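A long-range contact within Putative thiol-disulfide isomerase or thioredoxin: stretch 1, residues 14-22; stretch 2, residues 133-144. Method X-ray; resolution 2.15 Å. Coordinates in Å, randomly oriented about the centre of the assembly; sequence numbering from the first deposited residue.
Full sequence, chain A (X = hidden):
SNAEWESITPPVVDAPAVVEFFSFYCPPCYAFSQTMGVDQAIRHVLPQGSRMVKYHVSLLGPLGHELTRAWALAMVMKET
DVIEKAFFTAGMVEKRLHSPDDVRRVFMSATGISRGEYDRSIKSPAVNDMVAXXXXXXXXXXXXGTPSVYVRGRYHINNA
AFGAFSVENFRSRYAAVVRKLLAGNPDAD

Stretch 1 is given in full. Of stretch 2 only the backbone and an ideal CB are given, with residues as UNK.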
# COMPACT_ATOMS: atom_id res chain seq x y z
N ASP A 14 17.52 3.01 -5.91
CA ASP A 14 17.38 2.86 -4.47
C ASP A 14 15.95 2.52 -4.08
O ASP A 14 15.48 2.96 -3.04
CB ASP A 14 17.80 4.13 -3.74
CG ASP A 14 19.24 4.51 -4.00
OD1 ASP A 14 20.03 3.65 -4.44
OD2 ASP A 14 19.59 5.69 -3.75
N ALA A 15 15.26 1.74 -4.91
CA ALA A 15 13.89 1.32 -4.60
C ALA A 15 13.89 0.21 -3.57
O ALA A 15 14.76 -0.65 -3.57
CB ALA A 15 13.17 0.84 -5.86
N PRO A 16 12.90 0.23 -2.67
CA PRO A 16 12.69 -0.95 -1.84
C PRO A 16 12.56 -2.18 -2.75
O PRO A 16 12.20 -2.02 -3.91
CB PRO A 16 11.37 -0.64 -1.14
CG PRO A 16 11.26 0.86 -1.13
CD PRO A 16 11.90 1.29 -2.41
N ALA A 17 12.83 -3.38 -2.25
CA ALA A 17 12.76 -4.58 -3.10
C ALA A 17 11.38 -4.77 -3.69
O ALA A 17 11.25 -5.17 -4.86
CB ALA A 17 13.16 -5.82 -2.33
N VAL A 18 10.36 -4.53 -2.88
CA VAL A 18 8.99 -4.51 -3.38
C VAL A 18 8.29 -3.24 -2.92
O VAL A 18 8.40 -2.84 -1.75
CB VAL A 18 8.16 -5.74 -2.95
CG1 VAL A 18 6.76 -5.67 -3.55
CG2 VAL A 18 8.83 -7.02 -3.38
N VAL A 19 7.61 -2.60 -3.84
CA VAL A 19 6.78 -1.45 -3.54
C VAL A 19 5.38 -1.74 -4.05
O VAL A 19 5.22 -2.21 -5.18
CB VAL A 19 7.32 -0.20 -4.24
CG1 VAL A 19 6.34 0.97 -4.12
CG2 VAL A 19 8.71 0.17 -3.69
N GLU A 20 4.37 -1.47 -3.23
CA GLU A 20 2.98 -1.56 -3.67
C GLU A 20 2.19 -0.25 -3.46
O GLU A 20 2.05 0.24 -2.34
CB GLU A 20 2.27 -2.73 -2.98
CG GLU A 20 0.81 -2.83 -3.33
CD GLU A 20 0.08 -3.95 -2.60
OE1 GLU A 20 0.72 -4.87 -2.04
OE2 GLU A 20 -1.16 -3.91 -2.58
N PHE A 21 1.74 0.36 -4.55
CA PHE A 21 0.83 1.49 -4.44
C PHE A 21 -0.58 0.93 -4.33
O PHE A 21 -0.97 0.03 -5.11
CB PHE A 21 0.95 2.41 -5.65
CG PHE A 21 2.26 3.18 -5.71
CD1 PHE A 21 3.43 2.56 -6.14
CD2 PHE A 21 2.32 4.51 -5.32
CE1 PHE A 21 4.63 3.26 -6.21
CE2 PHE A 21 3.53 5.22 -5.36
CZ PHE A 21 4.68 4.60 -5.81
N PHE A 22 -1.34 1.44 -3.36
CA PHE A 22 -2.66 0.90 -3.04
C PHE A 22 -3.57 2.03 -2.60
O PHE A 22 -3.11 3.14 -2.36
CB PHE A 22 -2.57 -0.17 -1.92
CG PHE A 22 -2.44 0.43 -0.49
CD1 PHE A 22 -1.26 1.05 -0.07
CD2 PHE A 22 -3.50 0.38 0.40
CE1 PHE A 22 -1.15 1.60 1.22
CE2 PHE A 22 -3.42 0.92 1.68
CZ PHE A 22 -2.22 1.53 2.10
N UNK A 133 6.59 12.47 -0.29
CA UNK A 133 7.23 11.29 -0.86
C UNK A 133 6.23 10.41 -1.63
O UNK A 133 6.53 9.94 -2.74
CB UNK A 133 7.90 10.48 0.25
N UNK A 134 5.05 10.19 -1.05
CA UNK A 134 4.06 9.30 -1.70
C UNK A 134 3.62 9.85 -3.03
O UNK A 134 3.46 9.11 -4.02
CB UNK A 134 2.84 9.10 -0.80
N UNK A 135 3.42 11.17 -3.08
CA UNK A 135 2.97 11.81 -4.29
C UNK A 135 4.12 11.88 -5.31
O UNK A 135 3.89 11.76 -6.51
CB UNK A 135 2.43 13.21 -3.98
N UNK A 136 5.34 12.07 -4.83
CA UNK A 136 6.51 12.09 -5.70
C UNK A 136 6.69 10.72 -6.36
O UNK A 136 6.80 10.60 -7.58
CB UNK A 136 7.76 12.48 -4.91
N UNK A 137 6.67 9.67 -5.54
CA UNK A 137 6.92 8.34 -6.06
C UNK A 137 5.80 7.86 -7.00
O UNK A 137 6.04 7.05 -7.89
CB UNK A 137 7.09 7.36 -4.90
N UNK A 138 4.59 8.40 -6.81
CA UNK A 138 3.47 8.06 -7.69
C UNK A 138 3.89 8.46 -9.09
O UNK A 138 3.67 7.73 -10.04
CB UNK A 138 2.17 8.75 -7.27
N UNK A 139 4.53 9.62 -9.21
CA UNK A 139 4.92 10.11 -10.53
C UNK A 139 6.16 9.40 -11.08
O UNK A 139 6.21 9.10 -12.27
CB UNK A 139 5.18 11.62 -10.47
N UNK A 140 7.12 9.08 -10.22
CA UNK A 140 8.37 8.44 -10.66
C UNK A 140 8.17 7.01 -11.13
O UNK A 140 8.84 6.57 -12.06
CB UNK A 140 9.39 8.46 -9.52
N UNK A 141 7.27 6.28 -10.47
CA UNK A 141 6.99 4.90 -10.82
C UNK A 141 6.02 4.83 -11.99
O UNK A 141 5.74 3.76 -12.50
CB UNK A 141 6.43 4.14 -9.61
N UNK A 142 5.47 5.97 -12.38
CA UNK A 142 4.52 6.01 -13.48
C UNK A 142 3.22 5.31 -13.14
O UNK A 142 2.63 4.64 -13.99
CB UNK A 142 5.14 5.38 -14.73
N UNK A 143 2.74 5.46 -11.91
CA UNK A 143 1.58 4.70 -11.45
C UNK A 143 0.31 5.06 -12.20
O UNK A 143 0.04 6.23 -12.43
CB UNK A 143 1.37 4.92 -9.95
N UNK A 144 -0.48 4.06 -12.55
CA UNK A 144 -1.70 4.29 -13.34
C UNK A 144 -2.97 3.82 -12.63
O UNK A 144 -4.08 4.07 -13.08
CB UNK A 144 -1.58 3.58 -14.69

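Strand 18-22 and helix 133-140 cross at 103°, their axes 10.6 Å apart at closest, and what stretch 1 offers is mainly apolar: the Phe21 ring, then Val19, Ala15 and Pro16.

Positions 133, 135, 136, 139 and 140 are helical, and their ideal CB atoms have nothing of stretch 1 within 5.5 Å; at 135, 136 and 139 CA-to-CB points away. Most helix-compatible residues would do; the deposited ones are Leu133, Glu135, Arg136, Lys139 and Glu140.

At 134 CA-to-CB points sideways and only the backbone comes near, O lying 4.1 Å from Phe21 CE2 at the ring edge. Many side chains would suit. The residue is Gln134, whose amide is hydrogen-bonded elsewhere in the structure.

Position 137 points toward the strand, its ideal CB 3.8 Å from Phe21 CZ. Ala, Leu, Met or Ile would be reasonable. It is Leu137, with chi1 m and chi2 t; its CB makes the apolar contact at 3.8 Å from Phe21 CZ, while CG and both methyls lead away from Phe21, all more than 5 Å from Phe21 CZ.

The ideal CB of 138 is 4.2 Å from Phe21 CE2, but the bond points sideways, so an apolar residue of almost any size could graze the ring. Phe138 does so through CB, 4.3 Å from Phe21 CE2; chi1 is t, and the ring stays near: Phe138 CD1 lies 4.5 Å from Phe21 CD2.

At 141 the bond points toward stretch 1 and the ideal CB lies 3.9 Å from Phe21 CE1. Beyond it, Val19 and Ala15 extend the apolar surface, favouring a long or flat side chain: Leu, Met, Phe or Tyr. The residue is Tyr141, chi1 m. Phe21 turns its edge toward the Tyr141 face in an offset edge-to-face pair, centroids 5.3 Å apart and planes at 60°. The hydroxyl end touches both the strand and the preceding loop: Tyr141 OH sits 3.4 Å from Val19 CG2 and 3.3 Å from Ala15 CB. No hydrogen bond crosses the interface, so these are packing contacts.

Position 142 has phi/psi of 67/39 in a Schellman motif. Positive phi favours glycine, with Asn possible; it is Gly142.

At 143 CA lies 7.7 Å from Phe21 CA, and CA-to-CB points toward stretch 1, the ideal CB 4.7 Å from Phe21 CG. A compact aliphatic such as Val, Ile or Ala fits. Val143, chi1 t, sets CG2 3.6 Å from the Phe21 ring centroid, 8° off the normal, a CH-pi contact.

Position 144 is unconstrained by stretch 1; it is Arg144.

Stretch 2 133-144: LQERLFKEYGVR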
# COMPACT_ATOMS: atom_id res chain seq x y z
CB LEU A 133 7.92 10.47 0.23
CG LEU A 133 8.54 9.17 -0.30
CD1 LEU A 133 9.77 9.45 -1.17
CD2 LEU A 133 8.88 8.23 0.84
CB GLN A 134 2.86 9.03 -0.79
CG GLN A 134 3.22 8.16 0.44
CD GLN A 134 2.02 7.98 1.37
OE1 GLN A 134 1.28 7.00 1.26
NE2 GLN A 134 1.83 8.93 2.30
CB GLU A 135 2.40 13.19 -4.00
CG GLU A 135 1.23 13.20 -2.99
CD GLU A 135 -0.07 12.59 -3.55
OE1 GLU A 135 -0.06 12.07 -4.69
OE2 GLU A 135 -1.11 12.63 -2.84
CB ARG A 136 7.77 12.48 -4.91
CG ARG A 136 9.08 12.39 -5.69
CD ARG A 136 10.18 13.29 -5.09
NE ARG A 136 10.68 12.81 -3.81
CZ ARG A 136 10.32 13.29 -2.62
NH1 ARG A 136 9.45 14.28 -2.52
NH2 ARG A 136 10.85 12.77 -1.52
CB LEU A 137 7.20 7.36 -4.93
CG LEU A 137 8.44 7.71 -4.10
CD1 LEU A 137 8.60 6.77 -2.89
CD2 LEU A 137 9.71 7.72 -4.97
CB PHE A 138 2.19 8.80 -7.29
CG PHE A 138 0.96 8.48 -8.15
CD1 PHE A 138 0.05 7.53 -7.76
CD2 PHE A 138 0.72 9.16 -9.33
CE1 PHE A 138 -1.09 7.23 -8.54
CE2 PHE A 138 -0.41 8.88 -10.11
CZ PHE A 138 -1.31 7.91 -9.70
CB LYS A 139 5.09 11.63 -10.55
CG LYS A 139 3.85 12.40 -10.08
CD LYS A 139 4.01 13.90 -10.28
CE LYS A 139 5.31 14.41 -9.68
NZ LYS A 139 5.51 15.86 -9.96
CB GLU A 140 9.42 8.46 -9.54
CG GLU A 140 9.90 9.88 -9.17
CD GLU A 140 10.99 9.86 -8.12
OE1 GLU A 140 11.66 8.81 -7.95
OE2 GLU A 140 11.18 10.89 -7.45
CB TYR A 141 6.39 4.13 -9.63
CG TYR A 141 7.40 3.63 -8.64
CD1 TYR A 141 7.81 4.42 -7.59
CD2 TYR A 141 7.97 2.36 -8.78
CE1 TYR A 141 8.74 3.98 -6.70
CE2 TYR A 141 8.91 1.91 -7.88
CZ TYR A 141 9.29 2.74 -6.84
OH TYR A 141 10.22 2.32 -5.92
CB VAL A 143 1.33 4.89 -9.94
CG1 VAL A 143 0.12 4.07 -9.49
CG2 VAL A 143 2.56 4.45 -9.18
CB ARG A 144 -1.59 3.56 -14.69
CG ARG A 144 -0.48 4.12 -15.59
CD ARG A 144 -0.50 3.46 -16.96
NE ARG A 144 0.25 2.21 -16.97
CZ ARG A 144 -0.31 1.00 -17.05
NH1 ARG A 144 -1.64 0.89 -17.13
NH2 ARG A 144 0.45 -0.08 -17.05
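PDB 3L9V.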